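Local atomic coordinates of lysyl oxidase (Pichia pastoris, PDB entry 1W7C), a protein that probably oxidises primary amines, including those of lysine side chains, to aldehydes, using a copper ion and a built-in topaquinone cofactor. Residues Phe402-Asp407 / Leu443-Leu448; Pro177-Pro182 / Val188-Cys193. One frame throughout, in Å; residues are numbered along the deposited sequence.

Overall arrangement
From the N terminus, interaction 2 comes first: Pro177-Pro182 meets Val188-Cys193 with five residues between them, closing the turn of the hairpin made by strands 170-180 and 187-195 in a small antiparallel sheet. Much farther along the chain, within the copper amine oxidase enzyme domain, interaction 1 brings Phe402-Asp407 beside Leu443-Leu448. Its loop of 35 residues includes strand 418-433, which runs between the two and pairs with both. The contacts follow one another in series, neither nested nor crossed. The centres of interactions 1 and 2 lie about 44 Å apart, on opposite sides of the chain's centre. The nearest atoms of interactions 1 and 2 are about 24 Å apart. Interaction 1 also adjoins the second subunit.

Interaction 1: residues Phe402-Asp407 / Leu443-Leu448; sequences FENQED and LYKFFL
Lys445 reaches across to Glu406 over the strand that separates their backbones. With CG anti to the backbone N (chi1 -179°), the chain leaves CB extended; further out it bends twice, bringing CD to 3.8 Å from Glu406 OE1, CE still closer to that oxygen, and finally NZ into a 2.8 Å salt bridge with Glu406 OE1. The ammonium arrives on the syn side, 23° out of the carboxylate plane. Asn404 ND2 grips the same Glu406 OE1 at 3.1 Å from the opposite face, well above the plane, and Thr426 OG1 also bonds this oxygen. Thr426 belongs to strand 418-433, which lies between strands 391-405 and 440-446 in the beta-sandwich domain of the copper amine oxidases, so Asn404 CA and Lys445 CA stand 9.1 Å apart. Replacing Glu406 with an alanine would probably leave Lys445 NZ without this carboxylate and Asn404 ND2 without its acceptor, setting the amide freer to turn. Lys445 NZ also bonds Asn428 OD1 and forms a salt bridge with Asp407 of the second subunit, so the charge cluster spans the dimer interface. Nearby, Phe402 CZ lies 4.4 Å from Leu443 CD1, a looser apolar touch that meets the ring obliquely.

Interaction 2: residues Pro177-Pro182 / Val188-Cys193; sequences PQLHDP and VDYGTC
Leu179 and Val188 form the tight part of the contact, an antiparallel hydrogen-bonded pair. Leu179 N gives its hydrogen to Val188 O, and Val188 N to Leu179 O, both at 2.9 Å. Both side chains lie on one face of the sheet, where Leu179 CB rests 3.9 Å from Val188 CG2. Beyond CB, Leu179 CD1 comes to the edge of the Tyr190 ring, near its plane, 3.9 Å from CE1 of Tyr190.

Toward Pro177, which follows a cis peptide bond, the fit is looser. A water lies 3.1 Å from Pro177 O and 2.9 Å from Asp189 OD1 and bridges them, although other acceptors compete for its protons. Gln178 CG lies 3.6 Å from Asp189 OD2; the extended chain beyond CG carries OE1 on to Lys142, whose ammonium also forms a salt bridge with Asp189 OD2. Direct backbone pairing resumes where Tyr190 bonds Ala175. Hydrogen-bonded near its turn, water-bridged where one strand is interrupted, and crosslinked farther along by the Cys172-Cys193 disulfide, this is an antiparallel beta hairpin at the margin of a five-stranded sheet.

Interaction 1: residues Phe402-Asp407 / Leu443-Leu448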
ATOM      1  N   PHE A 402      -0.636  20.278  -0.151  1.00 14.42           N
ATOM      2  CA  PHE A 402      -2.021  20.211   0.257  1.00 14.32           C
ATOM      3  C   PHE A 402      -2.220  19.335   1.473  1.00 13.36           C
ATOM      4  O   PHE A 402      -1.448  18.402   1.727  1.00 14.50           O
ATOM      5  CB  PHE A 402      -2.965  19.754  -0.881  1.00 14.04           C
ATOM      6  CG  PHE A 402      -2.715  18.346  -1.382  1.00 13.68           C
ATOM      7  CD1 PHE A 402      -1.770  18.112  -2.361  1.00 15.12           C
ATOM      8  CD2 PHE A 402      -3.465  17.279  -0.896  1.00 15.34           C
ATOM      9  CE1 PHE A 402      -1.550  16.832  -2.857  1.00 15.18           C
ATOM     10  CE2 PHE A 402      -3.252  15.989  -1.392  1.00 16.28           C
ATOM     11  CZ  PHE A 402      -2.299  15.773  -2.367  1.00 15.31           C
ATOM     12  N   GLU A 403      -3.265  19.651   2.230  1.00 13.87           N
ATOM     13  CA  GLU A 403      -3.683  18.822   3.342  1.00 13.70           C
ATOM     14  C   GLU A 403      -4.818  17.901   2.892  1.00 14.29           C
ATOM     15  O   GLU A 403      -5.844  18.331   2.404  1.00 17.95           O
ATOM     16  CB  GLU A 403      -4.129  19.666   4.524  1.00 14.17           C
ATOM     17  CG  GLU A 403      -4.306  18.806   5.783  1.00 14.64           C
ATOM     18  CD  GLU A 403      -4.679  19.607   7.023  1.00 14.41           C
ATOM     19  OE1 GLU A 403      -5.472  20.575   6.919  1.00 16.29           O
ATOM     20  OE2 GLU A 403      -4.193  19.221   8.115  1.00 15.70           O
ATOM     21  N   ASN A 404      -4.592  16.599   2.982  1.00 14.06           N
ATOM     22  CA  ASN A 404      -5.646  15.637   2.691  1.00 13.99           C
ATOM     23  C   ASN A 404      -6.387  15.259   3.959  1.00 14.87           C
ATOM     24  O   ASN A 404      -5.836  15.388   5.050  1.00 15.23           O
ATOM     25  CB  ASN A 404      -5.087  14.361   2.025  1.00 14.57           C
ATOM     26  CG  ASN A 404      -6.161  13.531   1.358  1.00 15.79           C
ATOM     27  OD1 ASN A 404      -7.169  14.081   0.850  1.00 17.78           O
ATOM     28  ND2 ASN A 404      -5.971  12.197   1.323  1.00 16.27           N
ATOM     29  N   GLN A 405      -7.631  14.785   3.797  1.00 14.89           N
ATOM     30  CA  GLN A 405      -8.313  14.018   4.844  1.00 14.81           C
ATOM     31  C   GLN A 405      -8.294  12.591   4.353  1.00 14.80           C
ATOM     32  O   GLN A 405      -8.966  12.223   3.388  1.00 15.66           O
ATOM     33  CB  GLN A 405      -9.743  14.518   5.036  1.00 16.03           C
ATOM     34  CG  GLN A 405     -10.448  13.868   6.241  1.00 17.76           C
ATOM     35  CD  GLN A 405      -9.854  14.251   7.572  1.00 15.39           C
ATOM     36  OE1 GLN A 405      -9.368  13.392   8.314  1.00 17.81           O
ATOM     37  NE2 GLN A 405      -9.969  15.542   7.925  1.00 17.10           N
ATOM     38  N   GLU A 406      -7.511  11.741   4.996  1.00 14.25           N
ATOM     39  CA  GLU A 406      -7.458  10.369   4.557  1.00 14.00           C
ATOM     40  C   GLU A 406      -8.804   9.685   4.796  1.00 16.09           C
ATOM     41  O   GLU A 406      -9.563  10.094   5.657  1.00 16.67           O
ATOM     42  CB  GLU A 406      -6.357   9.589   5.278  1.00 14.43           C
ATOM     43  CG  GLU A 406      -4.944  10.123   5.110  1.00 14.63           C
ATOM     44  CD  GLU A 406      -4.444  10.132   3.693  1.00 15.07           C
ATOM     45  OE1 GLU A 406      -3.864  11.152   3.267  1.00 14.63           O
ATOM     46  OE2 GLU A 406      -4.585   9.076   3.020  1.00 17.40           O
ATOM     47  N   ASP A 407      -9.066   8.605   4.034  1.00 15.69           N
ATOM     48  CA  ASP A 407     -10.362   7.940   4.023  1.00 20.50           C
ATOM     49  C   ASP A 407     -10.618   7.026   5.225  1.00 17.93           C
ATOM     50  O   ASP A 407     -11.662   6.416   5.306  1.00 27.48           O
ATOM     51  CB  ASP A 407     -10.574   7.170   2.703  1.00 27.37           C
ATOM     52  CG  ASP A 407      -9.676   5.926   2.549  1.00 33.95           C
ATOM     53  OD1 ASP A 407      -9.158   5.394   3.533  1.00 31.33           O
ATOM     54  OD2 ASP A 407      -9.459   5.387   1.432  1.00 25.42           O
ATOM     55  N   LEU A 443       4.880  11.583  -4.408  1.00 13.18           N
ATOM     56  CA  LEU A 443       4.134  12.090  -3.266  1.00 13.82           C
ATOM     57  C   LEU A 443       4.924  11.826  -1.982  1.00 11.75           C
ATOM     58  O   LEU A 443       5.466  10.759  -1.787  1.00 13.58           O
ATOM     59  CB  LEU A 443       2.752  11.431  -3.204  1.00 13.61           C
ATOM     60  CG  LEU A 443       1.821  11.953  -2.137  1.00 13.04           C
ATOM     61  CD1 LEU A 443       1.408  13.386  -2.401  1.00 15.93           C
ATOM     62  CD2 LEU A 443       0.598  11.076  -2.039  1.00 14.64           C
ATOM     63  N   TYR A 444       4.919  12.826  -1.107  1.00 11.54           N
ATOM     64  CA  TYR A 444       5.498  12.791   0.220  1.00 12.62           C
ATOM     65  C   TYR A 444       4.346  13.167   1.170  1.00 12.36           C
ATOM     66  O   TYR A 444       3.809  14.267   1.079  1.00 13.42           O
ATOM     67  CB  TYR A 444       6.684  13.764   0.311  1.00 12.87           C
ATOM     68  CG  TYR A 444       7.769  13.436  -0.645  1.00 11.97           C
ATOM     69  CD1 TYR A 444       7.717  13.835  -1.968  1.00 13.10           C
ATOM     70  CD2 TYR A 444       8.857  12.666  -0.249  1.00 11.68           C
ATOM     71  CE1 TYR A 444       8.698  13.435  -2.896  1.00 13.25           C
ATOM     72  CE2 TYR A 444       9.834  12.284  -1.157  1.00 13.54           C
ATOM     73  CZ  TYR A 444       9.783  12.699  -2.457  1.00 13.03           C
ATOM     74  OH  TYR A 444      10.798  12.303  -3.309  1.00 14.18           O
ATOM     75  N   LYS A 445       4.002  12.241   2.081  1.00 13.05           N
ATOM     76  CA  LYS A 445       2.809  12.344   2.910  1.00 12.93           C
ATOM     77  C   LYS A 445       3.217  12.243   4.377  1.00 12.26           C
ATOM     78  O   LYS A 445       3.824  11.247   4.799  1.00 13.79           O
ATOM     79  CB  LYS A 445       1.880  11.196   2.520  1.00 13.53           C
ATOM     80  CG  LYS A 445       0.563  11.220   3.307  1.00 13.60           C
ATOM     81  CD  LYS A 445      -0.300   9.977   3.029  1.00 14.95           C
ATOM     82  CE  LYS A 445      -0.897   9.967   1.602  1.00 14.84           C
ATOM     83  NZ  LYS A 445      -1.849  11.062   1.316  1.00 14.58           N
ATOM     84  N   PHE A 446       2.919  13.280   5.130  1.00 12.84           N
ATOM     85  CA  PHE A 446       3.308  13.427   6.519  1.00 13.60           C
ATOM     86  C   PHE A 446       2.092  13.257   7.446  1.00 12.70           C
ATOM     87  O   PHE A 446       1.044  13.805   7.154  1.00 13.29           O
ATOM     88  CB  PHE A 446       3.911  14.827   6.782  1.00 13.83           C
ATOM     89  CG  PHE A 446       5.161  15.135   5.947  1.00 14.08           C
ATOM     90  CD1 PHE A 446       5.054  15.528   4.618  1.00 14.21           C
ATOM     91  CD2 PHE A 446       6.409  15.078   6.507  1.00 14.91           C
ATOM     92  CE1 PHE A 446       6.168  15.844   3.872  1.00 18.16           C
ATOM     93  CE2 PHE A 446       7.528  15.365   5.754  1.00 17.03           C
ATOM     94  CZ  PHE A 446       7.415  15.713   4.458  1.00 17.24           C
ATOM     95  N   PHE A 447       2.278  12.483   8.513  1.00 13.33           N
ATOM     96  CA  PHE A 447       1.192  12.118   9.438  1.00 13.01           C
ATOM     97  C   PHE A 447       1.366  12.769  10.808  1.00 14.08           C
ATOM     98  O   PHE A 447       2.487  13.150  11.209  1.00 13.32           O
ATOM     99  CB  PHE A 447       1.170  10.613   9.610  1.00 13.75           C
ATOM    100  CG  PHE A 447       0.792   9.830   8.356  1.00 12.19           C
ATOM    101  CD1 PHE A 447      -0.493   9.331   8.195  1.00 12.66           C
ATOM    102  CD2 PHE A 447       1.733   9.589   7.357  1.00 13.64           C
ATOM    103  CE1 PHE A 447      -0.814   8.573   7.078  1.00 13.06           C
ATOM    104  CE2 PHE A 447       1.413   8.841   6.256  1.00 15.26           C
ATOM    105  CZ  PHE A 447       0.124   8.331   6.117  1.00 12.92           C
ATOM    106  N   LEU A 448       0.288  12.824  11.578  1.00 13.99           N
ATOM    107  CA  LEU A 448       0.284  13.551  12.860  1.00 14.10           C
ATOM    108  C   LEU A 448       1.240  12.903  13.917  1.00 13.19           C
ATOM    109  O   LEU A 448       1.625  13.611  14.852  1.00 14.85           O
ATOM    110  CB  LEU A 448      -1.112  13.617  13.430  1.00 14.45           C
ATOM    111  CG  LEU A 448      -2.069  14.536  12.706  1.00 14.52           C
ATOM    112  CD1 LEU A 448      -3.473  14.411  13.337  1.00 16.45           C
ATOM    113  CD2 LEU A 448      -1.645  16.007  12.742  1.00 16.30           C
TER

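Interaction 2: residues Pro177-Pro182 / Val188-Cys193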
ATOM      1  N   PRO A 177      21.008   3.514 -23.481  1.00 15.66           N
ATOM      2  CA  PRO A 177      22.196   4.322 -23.808  1.00 16.11           C
ATOM      3  C   PRO A 177      22.888   3.898 -25.101  1.00 17.53           C
ATOM      4  O   PRO A 177      22.599   2.863 -25.708  1.00 17.69           O
ATOM      5  CB  PRO A 177      23.120   4.017 -22.626  1.00 16.37           C
ATOM      6  CG  PRO A 177      22.799   2.583 -22.299  1.00 16.52           C
ATOM      7  CD  PRO A 177      21.291   2.529 -22.422  1.00 16.73           C
ATOM      8  N   GLN A 178      23.806   4.756 -25.530  1.00 16.55           N
ATOM      9  CA  GLN A 178      24.801   4.375 -26.537  1.00 16.75           C
ATOM     10  C   GLN A 178      25.711   3.286 -25.981  1.00 17.57           C
ATOM     11  O   GLN A 178      25.737   3.065 -24.753  1.00 17.30           O
ATOM     12  CB  GLN A 178      25.603   5.634 -26.944  1.00 17.29           C
ATOM     13  CG  GLN A 178      24.727   6.738 -27.560  1.00 18.57           C
ATOM     14  CD  GLN A 178      25.455   8.017 -27.804  1.00 18.12           C
ATOM     15  OE1 GLN A 178      24.873   8.931 -28.368  1.00 18.94           O
ATOM     16  NE2 GLN A 178      26.721   8.099 -27.378  1.00 19.30           N
ATOM     17  N   LEU A 179      26.427   2.602 -26.873  1.00 17.41           N
ATOM     18  CA  LEU A 179      27.271   1.468 -26.526  1.00 17.59           C
ATOM     19  C   LEU A 179      28.737   1.738 -26.916  1.00 18.93           C
ATOM     20  O   LEU A 179      29.183   1.427 -28.032  1.00 19.15           O
ATOM     21  CB  LEU A 179      26.740   0.207 -27.203  1.00 18.12           C
ATOM     22  CG  LEU A 179      25.361  -0.234 -26.677  1.00 19.39           C
ATOM     23  CD1 LEU A 179      24.735  -1.234 -27.656  1.00 21.77           C
ATOM     24  CD2 LEU A 179      25.441  -0.848 -25.293  1.00 20.27           C
ATOM     25  N   HIS A 180      29.489   2.286 -25.970  1.00 18.21           N
ATOM     26  CA  HIS A 180      30.909   2.528 -26.143  1.00 19.66           C
ATOM     27  C   HIS A 180      31.687   1.373 -25.550  1.00 20.07           C
ATOM     28  O   HIS A 180      31.439   0.909 -24.434  1.00 19.82           O
ATOM     29  CB  HIS A 180      31.338   3.844 -25.475  1.00 19.75           C
ATOM     30  CG  HIS A 180      32.815   4.071 -25.520  1.00 18.80           C
ATOM     31  ND1 HIS A 180      33.480   4.344 -26.698  1.00 20.82           N
ATOM     32  CD2 HIS A 180      33.772   3.987 -24.556  1.00 21.49           C
ATOM     33  CE1 HIS A 180      34.779   4.461 -26.456  1.00 21.98           C
ATOM     34  NE2 HIS A 180      34.986   4.246 -25.165  1.00 22.52           N
ATOM     35  N   ASP A 181      32.636   0.897 -26.332  1.00 21.52           N
ATOM     36  CA  ASP A 181      33.440  -0.265 -25.954  1.00 23.08           C
ATOM     37  C   ASP A 181      34.854   0.238 -25.632  1.00 23.85           C
ATOM     38  O   ASP A 181      35.598   0.579 -26.549  1.00 24.05           O
ATOM     39  CB  ASP A 181      33.489  -1.286 -27.093  1.00 27.38           C
ATOM     40  CG  ASP A 181      34.215  -2.527 -26.731  1.00 28.48           C
ATOM     41  OD1 ASP A 181      34.961  -2.559 -25.728  1.00 32.69           O
ATOM     42  OD2 ASP A 181      34.143  -3.536 -27.446  1.00 34.92           O
ATOM     43  N   PRO A 182      35.240   0.304 -24.358  1.00 23.27           N
ATOM     44  CA  PRO A 182      36.578   0.817 -24.030  1.00 26.90           C
ATOM     45  C   PRO A 182      37.712  -0.030 -24.587  1.00 28.25           C
ATOM     46  O   PRO A 182      38.829   0.472 -24.737  1.00 35.57           O
ATOM     47  CB  PRO A 182      36.611   0.812 -22.486  1.00 35.44           C
ATOM     48  CG  PRO A 182      35.223   0.597 -22.030  1.00 34.20           C
ATOM     49  CD  PRO A 182      34.455  -0.006 -23.149  1.00 26.59           C
ATOM     50  N   VAL A 188      28.884   2.536 -30.727  1.00 18.61           N
ATOM     51  CA  VAL A 188      27.778   2.177 -31.601  1.00 18.73           C
ATOM     52  C   VAL A 188      26.441   2.442 -30.925  1.00 18.71           C
ATOM     53  O   VAL A 188      26.364   2.744 -29.739  1.00 18.42           O
ATOM     54  CB  VAL A 188      27.889   0.713 -32.090  1.00 22.12           C
ATOM     55  CG1 VAL A 188      29.230   0.478 -32.730  1.00 23.61           C
ATOM     56  CG2 VAL A 188      27.664  -0.259 -30.925  1.00 19.71           C
ATOM     57  N   ASP A 189      25.386   2.345 -31.709  1.00 18.75           N
ATOM     58  CA  ASP A 189      24.049   2.595 -31.192  1.00 18.08           C
ATOM     59  C   ASP A 189      23.041   1.920 -32.121  1.00 18.64           C
ATOM     60  O   ASP A 189      23.269   1.824 -33.329  1.00 21.37           O
ATOM     61  CB  ASP A 189      23.835   4.132 -31.111  1.00 18.30           C
ATOM     62  CG  ASP A 189      22.712   4.566 -30.210  1.00 18.49           C
ATOM     63  OD1 ASP A 189      22.111   3.724 -29.479  1.00 18.09           O
ATOM     64  OD2 ASP A 189      22.388   5.783 -30.128  1.00 19.03           O
ATOM     65  N   TYR A 190      21.968   1.427 -31.540  1.00 19.05           N
ATOM     66  CA  TYR A 190      20.880   0.842 -32.289  1.00 19.33           C
ATOM     67  C   TYR A 190      19.752   1.872 -32.396  1.00 19.46           C
ATOM     68  O   TYR A 190      19.752   2.895 -31.725  1.00 19.11           O
ATOM     69  CB  TYR A 190      20.382  -0.428 -31.602  1.00 19.29           C
ATOM     70  CG  TYR A 190      21.350  -1.597 -31.721  1.00 18.42           C
ATOM     71  CD1 TYR A 190      22.380  -1.765 -30.810  1.00 18.04           C
ATOM     72  CD2 TYR A 190      21.239  -2.538 -32.737  1.00 19.78           C
ATOM     73  CE1 TYR A 190      23.254  -2.827 -30.907  1.00 19.56           C
ATOM     74  CE2 TYR A 190      22.109  -3.631 -32.831  1.00 20.21           C
ATOM     75  CZ  TYR A 190      23.108  -3.769 -31.908  1.00 19.58           C
ATOM     76  OH  TYR A 190      23.950  -4.853 -32.016  1.00 22.34           O
ATOM     77  N   GLY A 191      18.799   1.585 -33.260  1.00 19.64           N
ATOM     78  CA  GLY A 191      17.658   2.453 -33.456  1.00 20.95           C
ATOM     79  C   GLY A 191      16.491   1.762 -34.118  1.00 17.75           C
ATOM     80  O   GLY A 191      16.599   0.599 -34.547  1.00 19.24           O
ATOM     81  N   THR A 192      15.360   2.468 -34.137  1.00 19.38           N
ATOM     82  CA  THR A 192      14.174   1.960 -34.799  1.00 18.88           C
ATOM     83  C   THR A 192      13.357   3.090 -35.364  1.00 19.07           C
ATOM     84  O   THR A 192      13.734   4.260 -35.233  1.00 20.77           O
ATOM     85  CB  THR A 192      13.336   1.094 -33.820  1.00 19.71           C
ATOM     86  OG1 THR A 192      12.364   0.338 -34.554  1.00 19.11           O
ATOM     87  CG2 THR A 192      12.548   1.956 -32.810  1.00 19.16           C
ATOM     88  N   CYS A 193      12.238   2.738 -35.990  1.00 19.82           N
ATOM     89  CA  CYS A 193      11.301   3.716 -36.511  1.00 20.89           C
ATOM     90  C   CYS A 193       9.900   3.454 -35.960  1.00 21.89           C
ATOM     91  O   CYS A 193       9.502   2.305 -35.748  1.00 19.89           O
ATOM     92  CB  CYS A 193      11.246   3.654 -38.046  1.00 22.70           C
ATOM     93  SG  CYS A 193      12.805   3.952 -38.891  1.00 24.97           S
TER
HETATM   94  O   HOH W   1      22.218   1.076 -28.244  1.00 20.92           O